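Local coordinates for Phthiocerol/phthiodiolone dimycocerosyl transferase (Mycobacterium tuberculosis, PDB 1Q9J), which probably transfers mycocerosyl groups from the mycocerosic acid synthase onto phthiocerol, phthiodiolone and phenolphthiocerol, the last step in making their dimycocerosate esters, at residues L122-A127 / T329-T334; A18-F23 / I372-D377; V6-K9 / S13-V16. All coordinates share one frame; numbering follows the deposited sequence.

Interaction 1 of 3, residues L122-A127 / T329-T334; sequences LHHCMA and TAFEGT
Across this contact His124 meets Phe331 and nothing else bridges the two segments, which bury just 52 Å² between them. Along 122-127, Leu122, next to last in strand 117-123, pairs through its backbone with Thr24 of the neighbouring strand 23-31. His123 follows, its ring turned into the protein: it lies edge-to-face with Phe23, its NE2 makes a weak hydrogen bond to Phe17 O, and the CA of Cys125 sits in the ring plane at its edge.

His124 then swings the other way. Its CG is roughly anti to the backbone N (chi1 -151°), and CB points at the other segment, which carries the imidazole out to Phe331. The nearest atoms are His124 CD2 and Phe331 CE1, 4.4 Å apart. The ring planes stand at 74° with centroids 6.0 Å apart, the signature of an offset edge-to-face pair in which Phe331 presents its edge to the imidazole face. Phe17 stacks on the same histidine, and Phe368 meets Phe331 edge-to-face. His123 and His124 open the HHxxxD motif, which Asp128 completes, of the chloramphenicol acetyltransferase-like superfamily. By similarity, His124 is the proton acceptor and Asp128, about 4 Å away between side chains, organises the site.

Beyond His124 the chain turns tightly, as Met126 N bonds to His123 O at 3.0 Å. Cys125, buried in this turn, packs on Phe17, while the side chain of Met126 reaches back to Val52 and Leu53. Ala127 N closes on His124 O through a weak bond of 3.4 Å, and that same carbonyl accepts a hydrogen bond from Asn283 ND2. In the other segment Glu332 N bonds to Thr329 O at 2.8 Å, at the end of the 3-10 segment 329-331 that carries Phe331.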
ATOM      1  N   LEU A 122      -9.671  -5.743  -1.250  1.00 43.87           N
ATOM      2  CA  LEU A 122      -9.163  -5.936  -2.584  1.00 40.58           C
ATOM      3  C   LEU A 122      -7.942  -6.823  -2.585  1.00 39.19           C
ATOM      4  O   LEU A 122      -6.981  -6.571  -1.871  1.00 43.75           O
ATOM      5  CB  LEU A 122      -8.804  -4.573  -3.142  1.00 35.95           C
ATOM      6  CG  LEU A 122      -8.496  -4.461  -4.625  1.00 42.26           C
ATOM      7  CD1 LEU A 122      -9.671  -4.950  -5.460  1.00 33.32           C
ATOM      8  CD2 LEU A 122      -8.192  -2.999  -4.899  1.00 33.53           C
ATOM      9  N   HIS A 123      -7.976  -7.882  -3.373  1.00 38.27           N
ATOM     10  CA  HIS A 123      -6.821  -8.740  -3.434  1.00 38.69           C
ATOM     11  C   HIS A 123      -5.674  -7.949  -4.067  1.00 41.15           C
ATOM     12  O   HIS A 123      -5.835  -7.322  -5.123  1.00 39.01           O
ATOM     13  CB  HIS A 123      -7.134  -9.984  -4.241  1.00 34.29           C
ATOM     14  CG  HIS A 123      -6.115 -11.058  -4.072  1.00 36.17           C
ATOM     15  ND1 HIS A 123      -6.270 -12.083  -3.166  1.00 43.25           N
ATOM     16  CD2 HIS A 123      -4.876 -11.198  -4.605  1.00 37.23           C
ATOM     17  CE1 HIS A 123      -5.165 -12.812  -3.139  1.00 43.40           C
ATOM     18  NE2 HIS A 123      -4.308 -12.292  -4.000  1.00 40.95           N
ATOM     19  N   HIS A 124      -4.514  -7.986  -3.418  1.00 42.11           N
ATOM     20  CA  HIS A 124      -3.345  -7.232  -3.881  1.00 44.97           C
ATOM     21  C   HIS A 124      -2.801  -7.581  -5.278  1.00 43.79           C
ATOM     22  O   HIS A 124      -2.027  -6.822  -5.860  1.00 41.93           O
ATOM     23  CB  HIS A 124      -2.219  -7.349  -2.845  1.00 49.00           C
ATOM     24  CG  HIS A 124      -1.296  -6.166  -2.800  1.00 49.95           C
ATOM     25  ND1 HIS A 124      -0.593  -5.721  -3.899  1.00 49.01           N
ATOM     26  CD2 HIS A 124      -0.901  -5.385  -1.764  1.00 49.83           C
ATOM     27  CE1 HIS A 124       0.196  -4.726  -3.543  1.00 50.42           C
ATOM     28  NE2 HIS A 124       0.029  -4.502  -2.251  1.00 50.49           N
ATOM     29  N   CYS A 125      -3.221  -8.713  -5.819  1.00 38.32           N
ATOM     30  CA  CYS A 125      -2.754  -9.098  -7.125  1.00 35.43           C
ATOM     31  C   CYS A 125      -3.492  -8.251  -8.176  1.00 36.78           C
ATOM     32  O   CYS A 125      -3.192  -8.291  -9.364  1.00 36.66           O
ATOM     33  CB  CYS A 125      -2.999 -10.599  -7.358  1.00 35.62           C
ATOM     34  SG  CYS A 125      -4.671 -11.020  -8.041  1.00 41.45           S
ATOM     35  N   MET A 126      -4.454  -7.467  -7.732  1.00 39.07           N
ATOM     36  CA  MET A 126      -5.189  -6.655  -8.668  1.00 39.52           C
ATOM     37  C   MET A 126      -4.879  -5.181  -8.559  1.00 42.95           C
ATOM     38  O   MET A 126      -5.357  -4.383  -9.366  1.00 43.27           O
ATOM     39  CB  MET A 126      -6.666  -6.872  -8.442  1.00 45.04           C
ATOM     40  CG  MET A 126      -7.048  -8.317  -8.669  1.00 53.53           C
ATOM     41  SD  MET A 126      -7.156  -8.692 -10.440  1.00 55.84           S
ATOM     42  CE  MET A 126      -8.548  -7.655 -10.765  1.00 51.05           C
ATOM     43  N   ALA A 127      -4.086  -4.801  -7.569  1.00 39.32           N
ATOM     44  CA  ALA A 127      -3.793  -3.396  -7.409  1.00 39.31           C
ATOM     45  C   ALA A 127      -2.820  -3.134  -6.292  1.00 41.93           C
ATOM     46  O   ALA A 127      -2.842  -3.805  -5.263  1.00 48.46           O
ATOM     47  CB  ALA A 127      -5.076  -2.639  -7.149  1.00 29.25           C
ATOM     48  N   THR A 329       7.913  -7.868  -2.797  1.00 65.56           N
ATOM     49  CA  THR A 329       8.904  -8.626  -2.032  1.00 66.75           C
ATOM     50  C   THR A 329       8.811  -8.369  -0.524  1.00 63.97           C
ATOM     51  O   THR A 329       9.298  -9.159   0.287  1.00 61.42           O
ATOM     52  CB  THR A 329      10.353  -8.295  -2.492  1.00 69.88           C
ATOM     53  OG1 THR A 329      10.668  -6.928  -2.185  1.00 73.65           O
ATOM     54  CG2 THR A 329      10.501  -8.516  -3.988  1.00 73.91           C
ATOM     55  N   ALA A 330       8.183  -7.257  -0.161  1.00 61.13           N
ATOM     56  CA  ALA A 330       8.015  -6.891   1.237  1.00 60.33           C
ATOM     57  C   ALA A 330       7.357  -8.012   2.027  1.00 63.08           C
ATOM     58  O   ALA A 330       7.709  -8.241   3.177  1.00 66.67           O
ATOM     59  CB  ALA A 330       7.178  -5.626   1.343  1.00 54.10           C
ATOM     60  N   PHE A 331       6.402  -8.700   1.407  1.00 66.60           N
ATOM     61  CA  PHE A 331       5.687  -9.789   2.054  1.00 67.22           C
ATOM     62  C   PHE A 331       6.510 -11.059   2.150  1.00 70.01           C
ATOM     63  O   PHE A 331       5.998 -12.113   2.506  1.00 71.61           O
ATOM     64  CB  PHE A 331       4.384 -10.085   1.313  1.00 65.10           C
ATOM     65  CG  PHE A 331       3.362  -9.007   1.451  1.00 63.79           C
ATOM     66  CD1 PHE A 331       3.341  -7.933   0.571  1.00 65.24           C
ATOM     67  CD2 PHE A 331       2.441  -9.045   2.484  1.00 62.74           C
ATOM     68  CE1 PHE A 331       2.411  -6.905   0.721  1.00 64.10           C
ATOM     69  CE2 PHE A 331       1.507  -8.026   2.646  1.00 61.26           C
ATOM     70  CZ  PHE A 331       1.493  -6.954   1.761  1.00 64.15           C
ATOM     71  N   GLU A 332       7.787 -10.965   1.824  1.00 74.48           N
ATOM     72  CA  GLU A 332       8.649 -12.124   1.915  1.00 77.39           C
ATOM     73  C   GLU A 332       9.690 -11.877   2.996  1.00 79.56           C
ATOM     74  O   GLU A 332      10.740 -12.514   3.016  1.00 80.88           O
ATOM     75  CB  GLU A 332       9.318 -12.373   0.571  1.00 77.37           C
ATOM     76  CG  GLU A 332       8.323 -12.630  -0.526  1.00 80.99           C
ATOM     77  CD  GLU A 332       8.985 -12.801  -1.868  1.00 83.47           C
ATOM     78  OE1 GLU A 332       9.621 -11.840  -2.343  1.00 88.31           O
ATOM     79  OE2 GLU A 332       8.879 -13.898  -2.450  1.00 86.78           O
ATOM     80  N   GLY A 333       9.386 -10.937   3.886  1.00 82.34           N
ATOM     81  CA  GLY A 333      10.285 -10.601   4.974  1.00 85.92           C
ATOM     82  C   GLY A 333      11.729 -10.421   4.550  1.00 89.52           C
ATOM     83  O   GLY A 333      12.004  -9.838   3.498  1.00 90.64           O
ATOM     84  N   THR A 334      12.646 -10.929   5.374  1.00 90.75           N
ATOM     85  CA  THR A 334      14.083 -10.839   5.114  1.00 92.00           C
ATOM     86  C   THR A 334      14.618 -12.169   4.596  1.00 93.81           C
ATOM     87  O   THR A 334      14.339 -13.219   5.164  1.00 94.24           O
ATOM     88  CB  THR A 334      14.866 -10.476   6.397  1.00 91.36           C
ATOM     89  OG1 THR A 334      14.457  -9.186   6.878  1.00 88.37           O
ATOM     90  CG2 THR A 334      16.363 -10.465   6.115  1.00 93.32           C
TER

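Interaction 2 of 3, residues A18-F23 / I372-D377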
ATOM      1  N   ALA A  18      -0.733 -14.034  -4.275  1.00 46.12           N
ATOM      2  CA  ALA A  18      -1.552 -15.242  -4.304  1.00 51.19           C
ATOM      3  C   ALA A  18      -0.922 -16.265  -3.338  1.00 54.98           C
ATOM      4  O   ALA A  18      -1.624 -16.930  -2.569  1.00 56.54           O
ATOM      5  CB  ALA A  18      -1.630 -15.815  -5.712  1.00 44.40           C
ATOM      6  N   GLN A  19       0.402 -16.362  -3.361  1.00 56.66           N
ATOM      7  CA  GLN A  19       1.109 -17.281  -2.483  1.00 59.29           C
ATOM      8  C   GLN A  19       0.876 -16.997  -0.987  1.00 56.28           C
ATOM      9  O   GLN A  19       1.027 -17.893  -0.166  1.00 60.00           O
ATOM     10  CB  GLN A  19       2.613 -17.267  -2.791  1.00 66.80           C
ATOM     11  CG  GLN A  19       3.412 -18.233  -1.917  1.00 83.78           C
ATOM     12  CD  GLN A  19       4.875 -18.364  -2.336  1.00 91.75           C
ATOM     13  OE1 GLN A  19       5.578 -17.363  -2.534  1.00 94.73           O
ATOM     14  NE2 GLN A  19       5.348 -19.607  -2.442  1.00 93.06           N
ATOM     15  N   TYR A  20       0.523 -15.762  -0.635  1.00 50.95           N
ATOM     16  CA  TYR A  20       0.245 -15.415   0.760  1.00 50.97           C
ATOM     17  C   TYR A  20      -1.172 -14.879   0.893  1.00 50.92           C
ATOM     18  O   TYR A  20      -1.462 -14.114   1.815  1.00 45.53           O
ATOM     19  CB  TYR A  20       1.206 -14.340   1.291  1.00 57.11           C
ATOM     20  CG  TYR A  20       2.630 -14.815   1.446  1.00 62.59           C
ATOM     21  CD1 TYR A  20       3.398 -15.136   0.331  1.00 67.46           C
ATOM     22  CD2 TYR A  20       3.192 -14.990   2.707  1.00 68.07           C
ATOM     23  CE1 TYR A  20       4.689 -15.625   0.459  1.00 72.42           C
ATOM     24  CE2 TYR A  20       4.484 -15.478   2.857  1.00 72.64           C
ATOM     25  CZ  TYR A  20       5.227 -15.797   1.721  1.00 75.25           C
ATOM     26  OH  TYR A  20       6.497 -16.307   1.835  1.00 80.56           O
ATOM     27  N   GLU A  21      -2.053 -15.281  -0.020  1.00 52.36           N
ATOM     28  CA  GLU A  21      -3.439 -14.828  -0.007  1.00 50.11           C
ATOM     29  C   GLU A  21      -3.535 -13.379   0.471  1.00 48.72           C
ATOM     30  O   GLU A  21      -4.328 -13.070   1.363  1.00 50.73           O
ATOM     31  CB  GLU A  21      -4.278 -15.723   0.910  1.00 57.11           C
ATOM     32  CG  GLU A  21      -4.654 -17.098   0.340  1.00 65.38           C
ATOM     33  CD  GLU A  21      -6.180 -17.325   0.275  1.00 69.68           C
ATOM     34  OE1 GLU A  21      -6.594 -18.449  -0.100  1.00 76.04           O
ATOM     35  OE2 GLU A  21      -6.961 -16.385   0.584  1.00 61.76           O
ATOM     36  N   VAL A  22      -2.749 -12.479  -0.117  1.00 44.75           N
ATOM     37  CA  VAL A  22      -2.767 -11.086   0.329  1.00 42.07           C
ATOM     38  C   VAL A  22      -3.980 -10.271  -0.147  1.00 42.06           C
ATOM     39  O   VAL A  22      -4.273 -10.206  -1.334  1.00 44.91           O
ATOM     40  CB  VAL A  22      -1.450 -10.343  -0.096  1.00 38.05           C
ATOM     41  CG1 VAL A  22      -1.473  -8.908   0.414  1.00 25.48           C
ATOM     42  CG2 VAL A  22      -0.232 -11.070   0.443  1.00 38.45           C
ATOM     43  N   PHE A  23      -4.669  -9.659   0.806  1.00 42.46           N
ATOM     44  CA  PHE A  23      -5.814  -8.806   0.537  1.00 43.27           C
ATOM     45  C   PHE A  23      -5.506  -7.483   1.236  1.00 48.29           C
ATOM     46  O   PHE A  23      -4.870  -7.453   2.301  1.00 48.44           O
ATOM     47  CB  PHE A  23      -7.106  -9.336   1.160  1.00 37.73           C
ATOM     48  CG  PHE A  23      -7.821 -10.377   0.346  1.00 40.80           C
ATOM     49  CD1 PHE A  23      -7.324 -11.680   0.251  1.00 39.17           C
ATOM     50  CD2 PHE A  23      -9.048 -10.084  -0.246  1.00 33.19           C
ATOM     51  CE1 PHE A  23      -8.043 -12.668  -0.406  1.00 34.17           C
ATOM     52  CE2 PHE A  23      -9.767 -11.080  -0.910  1.00 28.29           C
ATOM     53  CZ  PHE A  23      -9.266 -12.375  -0.988  1.00 24.72           C
ATOM     54  N   ILE A 372      -2.140 -16.099   7.706  1.00 87.91           N
ATOM     55  CA  ILE A 372      -1.303 -16.261   8.901  1.00 87.73           C
ATOM     56  C   ILE A 372       0.120 -16.672   8.529  1.00 86.88           C
ATOM     57  O   ILE A 372       0.348 -17.264   7.475  1.00 87.54           O
ATOM     58  CB  ILE A 372      -1.917 -17.340   9.871  1.00 88.72           C
ATOM     59  CG1 ILE A 372      -3.042 -16.726  10.711  1.00 86.72           C
ATOM     60  CG2 ILE A 372      -0.844 -17.930  10.783  1.00 87.58           C
ATOM     61  CD1 ILE A 372      -2.572 -15.740  11.783  1.00 85.23           C
ATOM     62  N   SER A 373       1.071 -16.338   9.393  1.00 83.71           N
ATOM     63  CA  SER A 373       2.468 -16.685   9.187  1.00 82.10           C
ATOM     64  C   SER A 373       3.168 -15.834   8.140  1.00 82.50           C
ATOM     65  O   SER A 373       4.242 -16.204   7.658  1.00 83.83           O
ATOM     66  CB  SER A 373       2.614 -18.165   8.818  1.00 79.06           C
ATOM     67  OG  SER A 373       2.383 -18.375   7.447  1.00 76.10           O
ATOM     68  N   VAL A 374       2.571 -14.700   7.783  1.00 83.06           N
ATOM     69  CA  VAL A 374       3.189 -13.808   6.808  1.00 81.94           C
ATOM     70  C   VAL A 374       4.192 -12.928   7.535  1.00 80.11           C
ATOM     71  O   VAL A 374       3.824 -12.125   8.396  1.00 79.43           O
ATOM     72  CB  VAL A 374       2.153 -12.894   6.102  1.00 82.25           C
ATOM     73  CG1 VAL A 374       2.872 -11.844   5.266  1.00 81.81           C
ATOM     74  CG2 VAL A 374       1.273 -13.714   5.193  1.00 87.21           C
ATOM     75  N   PRO A 375       5.482 -13.083   7.211  1.00 77.63           N
ATOM     76  CA  PRO A 375       6.541 -12.293   7.838  1.00 76.95           C
ATOM     77  C   PRO A 375       6.482 -10.868   7.315  1.00 73.41           C
ATOM     78  O   PRO A 375       7.384 -10.408   6.618  1.00 73.87           O
ATOM     79  CB  PRO A 375       7.809 -13.015   7.397  1.00 79.81           C
ATOM     80  CG  PRO A 375       7.439 -13.498   6.025  1.00 78.41           C
ATOM     81  CD  PRO A 375       6.045 -14.039   6.241  1.00 78.33           C
ATOM     82  N   LEU A 376       5.411 -10.170   7.651  1.00 67.23           N
ATOM     83  CA  LEU A 376       5.260  -8.818   7.180  1.00 65.42           C
ATOM     84  C   LEU A 376       5.679  -7.789   8.206  1.00 66.91           C
ATOM     85  O   LEU A 376       4.888  -7.390   9.061  1.00 67.58           O
ATOM     86  CB  LEU A 376       3.813  -8.559   6.763  1.00 62.31           C
ATOM     87  CG  LEU A 376       3.533  -7.158   6.209  1.00 60.54           C
ATOM     88  CD1 LEU A 376       4.282  -6.994   4.903  1.00 60.91           C
ATOM     89  CD2 LEU A 376       2.049  -6.959   6.004  1.00 59.49           C
ATOM     90  N   ASP A 377       6.932  -7.366   8.144  1.00 65.38           N
ATOM     91  CA  ASP A 377       7.382  -6.341   9.071  1.00 63.15           C
ATOM     92  C   ASP A 377       7.421  -5.064   8.236  1.00 60.52           C
ATOM     93  O   ASP A 377       8.347  -4.862   7.457  1.00 60.99           O
ATOM     94  CB  ASP A 377       8.776  -6.665   9.602  1.00 62.73           C
ATOM     95  CG  ASP A 377       8.963  -6.200  11.019  1.00 64.79           C
ATOM     96  OD1 ASP A 377       8.484  -5.078  11.329  1.00 61.86           O
ATOM     97  OD2 ASP A 377       9.578  -6.954  11.816  1.00 67.44           O
TER
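Tyr20 and Val374 bring the two backbones nearest, with CA atoms 6.9 Å apart and no hydrogen bond running across the contact. The side chains therefore do the joining, and 131 Å² is buried between the segments. Tyr20 directs its CB at the loop, and with CG anti to its carbonyl carbon (chi1 -69°) the phenol ring is laid beside Val374. One methyl, Val374 CG2, approaches the ring edge in its plane and reaches Tyr20 CD2 at 3.4 Å; the other, CG1, stands 4.1 Å from that same CD2. Further out along the ring, Pro375 CD comes within 4.0 Å of Tyr20 CE2, the two side chains crossing at about a right angle. The contact is thus apolar, made through CD2 and CE2 of the tyrosine ring.

Both backbones turn sharply here. Leu376 N bonds to Val374 O at 2.6 Å, giving an inverse gamma turn centred on Pro375. Tyr20 also pairs through its backbone with Ser371, just before the loop segment. Helix 12-19 ends in a Schellman motif: Glu21 has a positive phi (35°) as the C-prime residue, Glu21 N reaches Ala18 O at 3.1 Å, and Val22 N pairs with Phe17 O. There the helix gives way to strand 23-31 of the five-stranded sheet, and the contact joins this junction to the loop between strands 360-368 and 378-384.

Interaction 3 of 3, residues V6-K9 / S13-V16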
ATOM      1  N   VAL A   6     -10.549 -18.555 -18.309  1.00 51.45           N
ATOM      2  CA  VAL A   6      -9.316 -17.985 -17.788  1.00 47.01           C
ATOM      3  C   VAL A   6      -9.043 -16.630 -18.418  1.00 44.81           C
ATOM      4  O   VAL A   6      -8.985 -16.514 -19.638  1.00 43.19           O
ATOM      5  CB  VAL A   6      -8.098 -18.882 -18.082  1.00 44.46           C
ATOM      6  CG1 VAL A   6      -6.818 -18.091 -17.858  1.00 40.92           C
ATOM      7  CG2 VAL A   6      -8.118 -20.116 -17.195  1.00 39.02           C
ATOM      8  N   ILE A   7      -8.892 -15.605 -17.586  1.00 45.88           N
ATOM      9  CA  ILE A   7      -8.595 -14.261 -18.090  1.00 43.09           C
ATOM     10  C   ILE A   7      -7.128 -14.199 -18.492  1.00 46.46           C
ATOM     11  O   ILE A   7      -6.779 -13.877 -19.635  1.00 44.82           O
ATOM     12  CB  ILE A   7      -8.855 -13.231 -17.036  1.00 36.75           C
ATOM     13  CG1 ILE A   7     -10.345 -13.307 -16.659  1.00 33.83           C
ATOM     14  CG2 ILE A   7      -8.438 -11.842 -17.563  1.00 31.85           C
ATOM     15  CD1 ILE A   7     -10.725 -12.471 -15.435  1.00 32.31           C
ATOM     16  N   ARG A   8      -6.269 -14.530 -17.540  1.00 46.97           N
ATOM     17  CA  ARG A   8      -4.846 -14.559 -17.792  1.00 45.53           C
ATOM     18  C   ARG A   8      -4.157 -15.141 -16.562  1.00 48.34           C
ATOM     19  O   ARG A   8      -4.702 -15.099 -15.464  1.00 49.22           O
ATOM     20  CB  ARG A   8      -4.368 -13.141 -18.119  1.00 40.06           C
ATOM     21  CG  ARG A   8      -3.327 -12.601 -17.222  1.00 34.40           C
ATOM     22  CD  ARG A   8      -3.369 -11.107 -17.188  1.00 30.44           C
ATOM     23  NE  ARG A   8      -2.532 -10.649 -16.088  1.00 36.19           N
ATOM     24  CZ  ARG A   8      -2.629  -9.451 -15.523  1.00 40.81           C
ATOM     25  NH1 ARG A   8      -3.526  -8.576 -15.957  1.00 49.07           N
ATOM     26  NH2 ARG A   8      -1.849  -9.123 -14.507  1.00 36.98           N
ATOM     27  N   LYS A   9      -2.982 -15.721 -16.768  1.00 48.33           N
ATOM     28  CA  LYS A   9      -2.217 -16.302 -15.680  1.00 49.57           C
ATOM     29  C   LYS A   9      -1.569 -15.107 -14.961  1.00 53.83           C
ATOM     30  O   LYS A   9      -1.379 -14.047 -15.567  1.00 57.32           O
ATOM     31  CB  LYS A   9      -1.162 -17.241 -16.275  1.00 49.78           C
ATOM     32  CG  LYS A   9      -0.740 -18.429 -15.409  1.00 63.50           C
ATOM     33  CD  LYS A   9      -0.091 -19.536 -16.270  1.00 68.52           C
ATOM     34  CE  LYS A   9       0.426 -20.722 -15.454  1.00 70.21           C
ATOM     35  NZ  LYS A   9       1.651 -20.386 -14.678  1.00 66.84           N
ATOM     36  N   SER A  13       5.484 -11.478 -10.584  1.00 56.25           N
ATOM     37  CA  SER A  13       5.432 -10.364  -9.651  1.00 52.01           C
ATOM     38  C   SER A  13       4.127 -10.369  -8.831  1.00 52.84           C
ATOM     39  O   SER A  13       4.107  -9.970  -7.665  1.00 50.97           O
ATOM     40  CB  SER A  13       5.587  -9.071 -10.453  1.00 47.96           C
ATOM     41  OG  SER A  13       5.119  -7.940  -9.760  1.00 53.55           O
ATOM     42  N   GLU A  14       3.045 -10.845  -9.436  1.00 53.90           N
ATOM     43  CA  GLU A  14       1.741 -10.880  -8.777  1.00 51.10           C
ATOM     44  C   GLU A  14       1.548 -12.095  -7.866  1.00 49.44           C
ATOM     45  O   GLU A  14       0.832 -12.024  -6.864  1.00 47.30           O
ATOM     46  CB  GLU A  14       0.662 -10.833  -9.855  1.00 47.67           C
ATOM     47  CG  GLU A  14       0.959  -9.733 -10.848  1.00 45.86           C
ATOM     48  CD  GLU A  14      -0.039  -9.602 -11.975  1.00 44.49           C
ATOM     49  OE1 GLU A  14      -0.196 -10.578 -12.750  1.00 37.64           O
ATOM     50  OE2 GLU A  14      -0.659  -8.505 -12.070  1.00 40.13           O
ATOM     51  N   GLU A  15       2.207 -13.198  -8.207  1.00 49.10           N
ATOM     52  CA  GLU A  15       2.107 -14.424  -7.429  1.00 49.15           C
ATOM     53  C   GLU A  15       2.413 -14.268  -5.961  1.00 48.28           C
ATOM     54  O   GLU A  15       1.911 -15.027  -5.148  1.00 51.03           O
ATOM     55  CB  GLU A  15       3.000 -15.509  -8.024  1.00 49.30           C
ATOM     56  CG  GLU A  15       2.591 -15.849  -9.437  1.00 56.47           C
ATOM     57  CD  GLU A  15       3.176 -17.142  -9.944  1.00 60.83           C
ATOM     58  OE1 GLU A  15       4.427 -17.273  -9.963  1.00 63.56           O
ATOM     59  OE2 GLU A  15       2.375 -18.032 -10.334  1.00 63.93           O
ATOM     60  N   VAL A  16       3.235 -13.298  -5.596  1.00 49.34           N
ATOM     61  CA  VAL A  16       3.512 -13.134  -4.181  1.00 50.63           C
ATOM     62  C   VAL A  16       2.173 -13.011  -3.451  1.00 48.29           C
ATOM     63  O   VAL A  16       1.933 -13.707  -2.472  1.00 43.77           O
ATOM     64  CB  VAL A  16       4.347 -11.864  -3.892  1.00 53.08           C
ATOM     65  CG1 VAL A  16       4.665 -11.773  -2.401  1.00 50.50           C
ATOM     66  CG2 VAL A  16       5.647 -11.913  -4.691  1.00 57.27           C
TER
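CG of Glu14 lies anti to its own carbonyl carbon (chi1 -48°), and the chain runs extended beyond it, so that the carboxylate is sent out from the helix toward the strand. Arg8 contributes a chain extended from CG to NE; although its CB does not point at the helix, its guanidinium end comes nearer. The two side chains meet at about a right angle, yet their flat ends lie almost in one plane, 4° apart.

The result is a salt bridge made by a single nitrogen. Arg8 NH2 stands 2.8 Å from Glu14 OE2 and likewise 2.8 Å from Glu14 OE1, while Arg8 NE remains 4.1 Å from Glu14 OE1, so this is not the two-nitrogen fork often seen between arginine and a carboxylate. The hydrogen bond goes to OE1, with an N-H...O angle of 152°, and uses that oxygen's syn lone pair. OE1 also accepts Ser11 N from the short connection between strand and helix. OE2 has a weak bond with Thr282 OG1, and Arg8 NH1 a weak one to Pro161 O; together with the salt bridge these partners, two of them weak, would restrict rotation of the flat groups. Glu14 is buried, and the nearby arginine probably favours its ionised form.

A second pair of opposite charges, Lys9 NZ and Glu15 OE2, is 5.0 Å apart, too far for a salt bridge. The side chain of Glu14 lies about 8 Å from that of His124. Topologically this is a short-range connection at the N-terminus, in which strand 6-9, an outermost strand of a three-stranded antiparallel sheet beside 65-69, is tied by a salt bridge to helix 12-19, which starts after a two-residue connection.

The chain meets interaction 3 first, complete within residues 6-16. Interaction 2 opens next at 18-23 and closes only at 372-377, and interaction 1 falls between those ends. Interactions 2 and 3 share helix 12-19, the first at its C-terminal end, with centres about 16 Å apart. Interactions 1 and 2, centres about 7 Å apart, touch directly: His124 N lies 3.1 Å from Val22 O, a probable hydrogen bond, and Phe331 CE2 packs on Leu376 CD2. Interactions 1 and 3 have about 13 Å between centres. Together they place one N-terminal helix beside the predicted catalytic histidine, where loops leading into the six-stranded sheet meet residues at the ends of strands 117-123 and 23-31 of the five-stranded one.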